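Local coordinates for uncharacterized protein (Magnetospirillum magneticum, PDB 3BHW), which is a BrxA-family protein, probably part of a type 1 BREX system that protects bacteria from double-stranded DNA phage by blocking phage DNA replication, at residues G14-I25 with Q59-L67; I95-D106 with E190-V199. All coordinates share one frame; numbering follows the deposited sequence. Where two conformers were deposited one is given.

Interaction 1: G14-I25 with Q59-L67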
# COMPACT_ATOMS: atom_id res chain seq x y z
N GLY A 14 -7.77 3.90 5.53
CA GLY A 14 -7.96 3.19 6.80
C GLY A 14 -6.68 2.87 7.56
O GLY A 14 -6.69 2.64 8.79
N GLY A 15 -5.56 2.85 6.84
CA GLY A 15 -4.26 2.64 7.48
C GLY A 15 -3.09 2.51 6.52
O GLY A 15 -3.26 2.17 5.33
N SER A 16 -1.90 2.81 7.05
CA SER A 16 -0.68 2.77 6.26
C SER A 16 -0.19 1.33 6.22
O SER A 16 -0.99 0.43 6.51
CB SER A 16 0.39 3.73 6.81
OG SER A 16 0.65 3.43 8.16
N LEU A 17 1.09 1.10 5.90
CA LEU A 17 1.48 -0.28 5.61
C LEU A 17 1.48 -1.19 6.86
O LEU A 17 1.04 -2.33 6.79
CB LEU A 17 2.82 -0.32 4.90
CG LEU A 17 2.79 0.49 3.60
CD1 LEU A 17 4.17 0.38 2.94
CD2 LEU A 17 1.72 0.05 2.63
N LYS A 18 1.96 -0.65 7.97
CA LYS A 18 1.96 -1.33 9.25
C LYS A 18 2.53 -2.73 9.15
O LYS A 18 1.82 -3.72 9.27
CB LYS A 18 0.55 -1.36 9.80
CG LYS A 18 0.04 0.01 10.23
CD LYS A 18 -1.21 -0.14 11.02
CE LYS A 18 -1.63 1.18 11.57
NZ LYS A 18 -0.89 1.49 12.80
N LEU A 19 3.83 -2.79 8.96
CA LEU A 19 4.49 -4.09 8.73
C LEU A 19 4.29 -5.12 9.84
O LEU A 19 3.94 -6.29 9.54
CB LEU A 19 5.97 -3.91 8.42
CG LEU A 19 6.64 -5.25 8.21
CD1 LEU A 19 6.05 -6.01 7.03
CD2 LEU A 19 8.12 -5.03 8.02
N PRO A 20 4.54 -4.72 11.11
CA PRO A 20 4.40 -5.74 12.14
C PRO A 20 3.03 -6.45 12.11
O PRO A 20 2.93 -7.70 12.17
CB PRO A 20 4.62 -4.96 13.44
CG PRO A 20 5.52 -3.81 13.02
CD PRO A 20 4.96 -3.42 11.69
N GLU A 21 1.97 -5.67 12.05
CA GLU A 21 0.64 -6.24 11.99
C GLU A 21 0.46 -7.06 10.72
O GLU A 21 -0.18 -8.11 10.71
CB GLU A 21 -0.42 -5.17 11.99
CG GLU A 21 -0.64 -4.53 13.35
CD GLU A 21 0.22 -3.32 13.59
OE1 GLU A 21 1.29 -3.17 12.89
OE2 GLU A 21 -0.16 -2.52 14.48
N SER A 22 1.04 -6.58 9.62
CA SER A 22 0.85 -7.24 8.35
C SER A 22 1.53 -8.61 8.37
O SER A 22 1.07 -9.55 7.73
CB SER A 22 1.41 -6.39 7.18
OG SER A 22 0.48 -5.36 6.83
N ARG A 23 2.65 -8.72 9.10
CA ARG A 23 3.37 -10.00 9.22
C ARG A 23 2.51 -11.03 9.91
O ARG A 23 2.56 -12.22 9.59
CB ARG A 23 4.62 -9.83 10.04
CG ARG A 23 5.73 -8.93 9.40
CD ARG A 23 7.05 -9.39 9.96
NE ARG A 23 8.22 -8.58 9.63
CZ ARG A 23 9.13 -8.91 8.69
NH1 ARG A 23 8.93 -9.98 7.94
NH2 ARG A 23 10.22 -8.18 8.50
N ILE A 24 1.71 -10.58 10.87
CA ILE A 24 0.91 -11.50 11.66
C ILE A 24 -0.23 -11.98 10.77
O ILE A 24 -0.55 -13.17 10.76
CB ILE A 24 0.36 -10.87 12.98
CG1 ILE A 24 1.51 -10.67 13.98
CG2 ILE A 24 -0.69 -11.80 13.59
CD1 ILE A 24 1.26 -9.63 15.03
N ILE A 25 -0.76 -11.07 9.97
CA ILE A 25 -1.89 -11.39 9.09
C ILE A 25 -1.42 -12.33 7.99
O ILE A 25 -2.10 -13.32 7.66
CB ILE A 25 -2.59 -10.09 8.56
CG1 ILE A 25 -3.38 -9.40 9.69
CG2 ILE A 25 -3.56 -10.40 7.40
CD1 ILE A 25 -3.53 -7.88 9.55
N GLN A 59 -9.39 -1.86 10.19
CA GLN A 59 -7.99 -1.76 9.83
C GLN A 59 -7.45 -3.15 9.48
O GLN A 59 -6.81 -3.32 8.45
CB GLN A 59 -7.24 -1.12 11.00
CG GLN A 59 -5.81 -0.65 10.76
CD GLN A 59 -5.12 -0.31 12.09
OE1 GLN A 59 -4.00 -0.72 12.33
NE2 GLN A 59 -5.82 0.38 12.99
N SER A 60 -7.74 -4.16 10.31
CA SER A 60 -7.27 -5.52 10.01
C SER A 60 -7.90 -6.08 8.74
O SER A 60 -7.25 -6.85 8.02
CB SER A 60 -7.50 -6.46 11.19
OG SER A 60 -8.85 -6.42 11.59
N SER A 61 -9.14 -5.71 8.45
CA SER A 61 -9.77 -6.14 7.21
C SER A 61 -9.00 -5.56 6.04
O SER A 61 -8.66 -6.26 5.11
CB SER A 61 -11.21 -5.69 7.17
OG SER A 61 -11.84 -6.12 8.35
N LEU A 62 -8.69 -4.27 6.13
CA LEU A 62 -7.87 -3.60 5.10
C LEU A 62 -6.50 -4.30 4.85
O LEU A 62 -6.22 -4.70 3.74
CB LEU A 62 -7.69 -2.13 5.49
CG LEU A 62 -6.78 -1.34 4.57
CD1 LEU A 62 -7.39 -1.18 3.18
CD2 LEU A 62 -6.33 0.00 5.18
N MET A 63 -5.75 -4.51 5.92
CA MET A 63 -4.41 -5.12 5.79
C MET A 63 -4.55 -6.52 5.17
O MET A 63 -3.74 -6.93 4.33
CB MET A 63 -3.77 -5.16 7.18
CG MET A 63 -3.70 -3.80 7.85
SD MET A 63 -2.50 -3.73 9.26
CE MET A 63 -2.96 -2.26 10.09
N ARG A 64 -5.60 -7.26 5.54
CA ARG A 64 -5.84 -8.58 4.96
C ARG A 64 -6.30 -8.47 3.49
O ARG A 64 -5.82 -9.20 2.63
CB ARG A 64 -6.91 -9.35 5.75
CG ARG A 64 -7.12 -10.78 5.18
CD ARG A 64 -8.46 -11.38 5.67
NE ARG A 64 -8.69 -12.69 5.04
CZ ARG A 64 -9.69 -13.51 5.35
NH1 ARG A 64 -10.58 -13.15 6.27
NH2 ARG A 64 -9.82 -14.68 4.71
N ASN A 65 -7.27 -7.59 3.24
CA ASN A 65 -7.75 -7.38 1.88
C ASN A 65 -6.58 -7.01 0.97
O ASN A 65 -6.46 -7.50 -0.18
CB ASN A 65 -8.84 -6.32 1.82
CG ASN A 65 -10.15 -6.81 2.37
OD1 ASN A 65 -11.00 -6.01 2.77
ND2 ASN A 65 -10.30 -8.12 2.44
N ARG A 66 -5.75 -6.08 1.45
CA ARG A 66 -4.47 -5.82 0.72
C ARG A 66 -3.65 -7.09 0.35
O ARG A 66 -3.40 -7.35 -0.84
CB ARG A 66 -3.60 -4.87 1.48
CG ARG A 66 -4.04 -3.42 1.38
CD ARG A 66 -3.11 -2.53 2.19
NE ARG A 66 -3.43 -1.11 2.08
CZ ARG A 66 -3.21 -0.18 3.02
NH1 ARG A 66 -2.67 -0.50 4.20
NH2 ARG A 66 -3.53 1.07 2.76
N LEU A 67 -3.29 -7.90 1.36
CA LEU A 67 -2.47 -9.09 1.10
C LEU A 67 -3.20 -10.12 0.23
O LEU A 67 -2.53 -10.80 -0.57
CB LEU A 67 -1.95 -9.75 2.38
CG LEU A 67 -1.00 -8.92 3.21
CD1 LEU A 67 -0.92 -9.58 4.58
CD2 LEU A 67 0.41 -8.90 2.62
O HOH W 1 -1.25 -5.66 4.66
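With CG beside its backbone N (chi1 -76°) and the chain extended from CG to NE, R66 spans the gap to the loop before helix 19-31 and meets the carbonyl of G15 with the end of its guanidinium. Both terminal nitrogens hold that single oxygen: R66 NH2 lies 2.8 Å from G15 O, almost in line with the C=O bond, while R66 NH1 reaches the same G15 O at 3.0 Å from above the carbonyl plane. A weak bond from R66 NH1 to S16 O adds a second acceptor. The oxygen of G15 stays close to the guanidinium plane, and L62 CD2, from the preceding turn, covers one face of that group. The same methyl packs against the loop, with L62 CD2 3.4 Å from G15 N and beside G14; the two glycines let the loop lie close to L62 and Q59.

Where the helices meet, I25 is the knob, seated among S60, M63, R64 and L67. Its two branches divide the work: I25 CD1 rests 3.6 Å from M63 CB, whereas I25 CG2 lies over the backbone of R64 and beside L67 CD1. A beta-branched side chain suits such a hole because it fills it in two directions. M63, flexible and unbranched, extends between the helices until M63 SD lies 3.7 Å from E21 CB. Water 1 lies 2.8 Å from S22 OG and 2.8 Å from M63 O, to which it donates.

The chemistry thus falls into two zones: mostly apolar interlocking between the helices, with one water-bridged polar spot, and a charged donor gripping the loop carbonyls. Because R66 is buried, these carbonyls probably help to offset the cost of enclosing its charge.

Interaction 2: I95-D106 with E190-V199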
# COMPACT_ATOMS: atom_id res chain seq x y z
N ILE A 95 -0.62 -1.09 -3.38
CA ILE A 95 -0.84 -0.59 -4.75
C ILE A 95 -1.89 -1.39 -5.51
O ILE A 95 -2.86 -0.81 -6.06
CB ILE A 95 0.46 -0.49 -5.54
CG1 ILE A 95 1.33 0.59 -4.87
CG2 ILE A 95 0.17 -0.13 -7.02
CD1 ILE A 95 2.80 0.48 -5.23
N LYS A 96 -1.72 -2.70 -5.56
CA LYS A 96 -2.71 -3.55 -6.21
C LYS A 96 -4.16 -3.31 -5.72
O LYS A 96 -5.09 -3.32 -6.51
CB LYS A 96 -2.34 -5.02 -6.10
CG LYS A 96 -3.17 -5.86 -7.07
CD LYS A 96 -2.56 -7.19 -7.31
CE LYS A 96 -3.53 -8.08 -8.08
NZ LYS A 96 -3.11 -9.52 -8.12
N HIS A 97 -4.32 -3.12 -4.41
CA HIS A 97 -5.62 -2.94 -3.76
C HIS A 97 -6.19 -1.55 -4.02
O HIS A 97 -7.42 -1.33 -3.97
CB HIS A 97 -5.42 -3.20 -2.25
CG HIS A 97 -6.64 -2.93 -1.43
ND1 HIS A 97 -6.86 -1.71 -0.83
CD2 HIS A 97 -7.66 -3.73 -1.05
CE1 HIS A 97 -7.99 -1.76 -0.16
NE2 HIS A 97 -8.50 -2.97 -0.28
N SER A 98 -5.32 -0.58 -4.27
CA SER A 98 -5.75 0.83 -4.39
C SER A 98 -5.33 1.59 -5.67
O SER A 98 -4.23 2.07 -5.77
CB SER A 98 -5.36 1.63 -3.17
OG SER A 98 -5.60 3.03 -3.33
N THR A 99 -6.25 1.74 -6.63
CA THR A 99 -6.00 2.58 -7.80
C THR A 99 -5.71 4.02 -7.40
O THR A 99 -4.99 4.71 -8.10
CB THR A 99 -7.19 2.44 -8.81
OG1 THR A 99 -7.35 1.04 -9.12
CG2 THR A 99 -6.91 3.20 -10.10
N LEU A 100 -6.29 4.50 -6.29
CA LEU A 100 -6.04 5.85 -5.86
C LEU A 100 -4.54 6.05 -5.52
O LEU A 100 -3.93 7.07 -5.92
CB LEU A 100 -6.93 6.23 -4.67
CG LEU A 100 -6.75 7.64 -4.13
CD1 LEU A 100 -7.45 8.62 -5.02
CD2 LEU A 100 -7.30 7.65 -2.68
N LEU A 101 -3.97 5.09 -4.79
CA LEU A 101 -2.52 5.09 -4.50
C LEU A 101 -1.69 4.87 -5.77
O LEU A 101 -0.80 5.64 -6.10
CB LEU A 101 -2.16 4.04 -3.46
CG LEU A 101 -0.66 3.93 -3.16
CD1 LEU A 101 -0.06 5.20 -2.49
CD2 LEU A 101 -0.46 2.73 -2.24
N GLY A 102 -2.00 3.81 -6.51
CA GLY A 102 -1.23 3.50 -7.71
C GLY A 102 -1.15 4.66 -8.71
O GLY A 102 -0.05 4.98 -9.20
N ASP A 103 -2.31 5.29 -8.99
CA ASP A 103 -2.39 6.41 -9.93
C ASP A 103 -1.64 7.63 -9.38
O ASP A 103 -1.07 8.40 -10.16
CB ASP A 103 -3.85 6.78 -10.30
CG ASP A 103 -4.44 5.87 -11.37
OD1 ASP A 103 -3.78 4.87 -11.73
OD2 ASP A 103 -5.56 6.19 -11.85
N PHE A 104 -1.62 7.81 -8.05
CA PHE A 104 -0.79 8.88 -7.48
C PHE A 104 0.69 8.70 -7.91
O PHE A 104 1.35 9.66 -8.37
CB PHE A 104 -0.94 8.95 -5.95
CG PHE A 104 -0.38 10.22 -5.35
CD1 PHE A 104 -0.62 11.45 -5.94
CD2 PHE A 104 0.45 10.16 -4.22
CE1 PHE A 104 -0.10 12.64 -5.37
CE2 PHE A 104 1.00 11.34 -3.65
CZ PHE A 104 0.71 12.59 -4.24
N LEU A 105 1.17 7.47 -7.80
CA LEU A 105 2.53 7.10 -8.08
C LEU A 105 2.75 7.26 -9.57
O LEU A 105 3.64 8.01 -9.94
CB LEU A 105 2.74 5.66 -7.66
CG LEU A 105 2.73 5.54 -6.14
CD1 LEU A 105 2.44 4.08 -5.69
CD2 LEU A 105 4.05 6.06 -5.60
N ASP A 106 1.86 6.67 -10.38
CA ASP A 106 1.98 6.62 -11.82
C ASP A 106 1.92 7.98 -12.50
O ASP A 106 2.67 8.23 -13.40
CB ASP A 106 0.81 5.78 -12.36
CG ASP A 106 0.98 5.36 -13.85
OD1 ASP A 106 2.12 5.21 -14.32
OD2 ASP A 106 -0.01 5.09 -14.51
N GLU A 190 1.97 -8.85 -12.87
CA GLU A 190 1.38 -7.72 -12.22
C GLU A 190 1.78 -6.42 -12.88
O GLU A 190 2.43 -5.57 -12.28
CB GLU A 190 1.69 -7.70 -10.73
CG GLU A 190 1.24 -8.92 -9.94
CD GLU A 190 -0.25 -8.97 -9.70
OE1 GLU A 190 -0.98 -8.06 -10.17
OE2 GLU A 190 -0.69 -9.92 -8.99
N GLN A 191 1.34 -6.26 -14.13
CA GLN A 191 1.66 -5.10 -14.95
C GLN A 191 1.44 -3.79 -14.22
O GLN A 191 2.30 -2.89 -14.23
CB GLN A 191 0.88 -5.05 -16.29
CG GLN A 191 0.63 -6.44 -16.98
CD GLN A 191 1.85 -7.30 -17.23
OE1 GLN A 191 2.98 -6.81 -17.45
NE2 GLN A 191 1.63 -8.63 -17.27
N TYR A 192 0.28 -3.68 -13.59
CA TYR A 192 -0.10 -2.38 -13.04
C TYR A 192 0.76 -2.08 -11.85
O TYR A 192 1.27 -0.96 -11.74
CB TYR A 192 -1.58 -2.35 -12.66
CG TYR A 192 -2.06 -1.06 -12.00
CD1 TYR A 192 -2.32 0.06 -12.79
CD2 TYR A 192 -2.29 -0.98 -10.60
CE1 TYR A 192 -2.79 1.28 -12.20
CE2 TYR A 192 -2.71 0.23 -10.01
CZ TYR A 192 -2.97 1.34 -10.82
OH TYR A 192 -3.41 2.52 -10.21
N VAL A 193 0.90 -3.05 -10.93
CA VAL A 193 1.80 -2.81 -9.75
C VAL A 193 3.24 -2.48 -10.20
O VAL A 193 3.85 -1.51 -9.71
CB VAL A 193 1.70 -3.94 -8.77
CG1 VAL A 193 2.63 -3.70 -7.60
CG2 VAL A 193 0.20 -4.13 -8.36
N ILE A 194 3.71 -3.21 -11.19
CA ILE A 194 5.05 -3.00 -11.71
C ILE A 194 5.27 -1.55 -12.12
O ILE A 194 6.28 -0.95 -11.75
CB ILE A 194 5.41 -3.98 -12.81
CG1 ILE A 194 5.52 -5.41 -12.21
CG2 ILE A 194 6.69 -3.54 -13.58
CD1 ILE A 194 5.60 -6.58 -13.20
N ARG A 195 4.34 -1.04 -12.92
CA ARG A 195 4.41 0.32 -13.44
C ARG A 195 4.41 1.39 -12.34
O ARG A 195 5.08 2.43 -12.47
CB ARG A 195 3.22 0.56 -14.39
CG ARG A 195 3.36 1.71 -15.28
CD ARG A 195 1.92 2.20 -15.73
NE ARG A 195 2.00 3.32 -16.65
CZ ARG A 195 2.45 3.21 -17.89
NH1 ARG A 195 2.85 2.02 -18.33
NH2 ARG A 195 2.49 4.28 -18.70
N CYS A 196 3.65 1.13 -11.28
CA CYS A 196 3.45 2.11 -10.19
C CYS A 196 4.49 2.04 -9.09
O CYS A 196 4.79 3.05 -8.47
CB CYS A 196 2.08 1.89 -9.54
SG CYS A 196 0.64 2.14 -10.66
N ILE A 197 5.05 0.84 -8.86
CA ILE A 197 5.88 0.61 -7.66
C ILE A 197 7.26 1.21 -7.79
O ILE A 197 7.91 1.55 -6.78
CB ILE A 197 6.00 -0.90 -7.31
CG1 ILE A 197 6.53 -1.08 -5.90
CG2 ILE A 197 6.90 -1.64 -8.31
CD1 ILE A 197 6.32 -2.41 -5.34
N GLN A 198 7.74 1.30 -9.03
CA GLN A 198 9.08 1.79 -9.29
C GLN A 198 8.89 2.96 -10.23
O GLN A 198 8.56 2.77 -11.41
CB GLN A 198 9.99 0.71 -9.91
CG GLN A 198 11.50 1.08 -9.95
CD GLN A 198 12.26 0.73 -8.68
OE1 GLN A 198 12.49 -0.45 -8.38
NE2 GLN A 198 12.67 1.75 -7.91
N VAL A 199 9.02 4.16 -9.68
CA VAL A 199 8.78 5.38 -10.46
C VAL A 199 9.98 6.31 -10.40
O VAL A 199 9.89 7.46 -10.77
CB VAL A 199 7.50 6.15 -9.98
CG1 VAL A 199 6.21 5.37 -10.28
CG2 VAL A 199 7.62 6.54 -8.48
O HOH W 2 0.38 6.13 -16.92
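Helix 191-197 packs on helix 99-112, whose part 99-106 it meets at 47° between their directions, with the axes 8.5 Å apart at closest approach, and also touches the last turn of the preceding helix at I95 and K96. Y192 enters as a knob among I95, T99, G102 and D103. Its CG lies anti to the backbone N (chi1 177°), which carries the ring across to helix 99-112, where Y192 OH donates to D103 OD1 at 2.8 Å. That oxygen lies in the plane of the ring, yet the hydroxyl approaches it from above the carboxylate plane. The other oxygen, D103 OD2, is held by R7 and Y8. G102, with no side chain, leaves room for the tyrosine hydroxyl and the sulfur of C196 to lie against the helix backbone.

C196 is small enough to nestle among I95, G102, L105 and D106, its sulfur over one face of the Y192 ring toward the rim. I95 fills a reciprocal hole, with I95 CG2 3.8 Å from C196 CB and I95 CD1 beside I197.

Salt bridges flank this core. The extended chain of K96 first passes V193, with K96 CB 3.5 Å from V193 CG2, and K96 NZ then meets the syn side of E190 OE2 at 2.6 Å; K96 NZ also bonds to T69 O. Farther along, R195 NE makes a weak bond of 3.0 Å to D106 OD1, the carboxylate and guanidinium nearly perpendicular at 86°. Water 2 donates to D106 OD2 and accepts from R195 NE, whose one N-H is shared between the water and D106 OD1; R110 also engages D106 OD1.

In this all-helical fold, helix 179-187 packs against the terminal helix through L185 and M182, helix 83-97 touches it through F91 and A92, and helix 122-135 lies against L100 and D103.

In the fold
From the N terminus, the chain runs through the loop and first turns of helix 19-31, then through helix 35-43 before helix 57-67 returns to close interaction 1, with 33 residues between its segments. Interaction 2 begins only later, at the junction of helices 83-97 and 99-112, and closes a longer excursion of 83 residues when the C-terminal helix 191-197 comes back. The two loops are therefore in series, neither nested nor crossed. Their centres lie about 18 Å apart on opposite sides of the chain's centre, but H97 packs against L62, N65 and R66, joining helix 57-67 to the junction of helices 83-97 and 99-112, on which helix 191-197 packs.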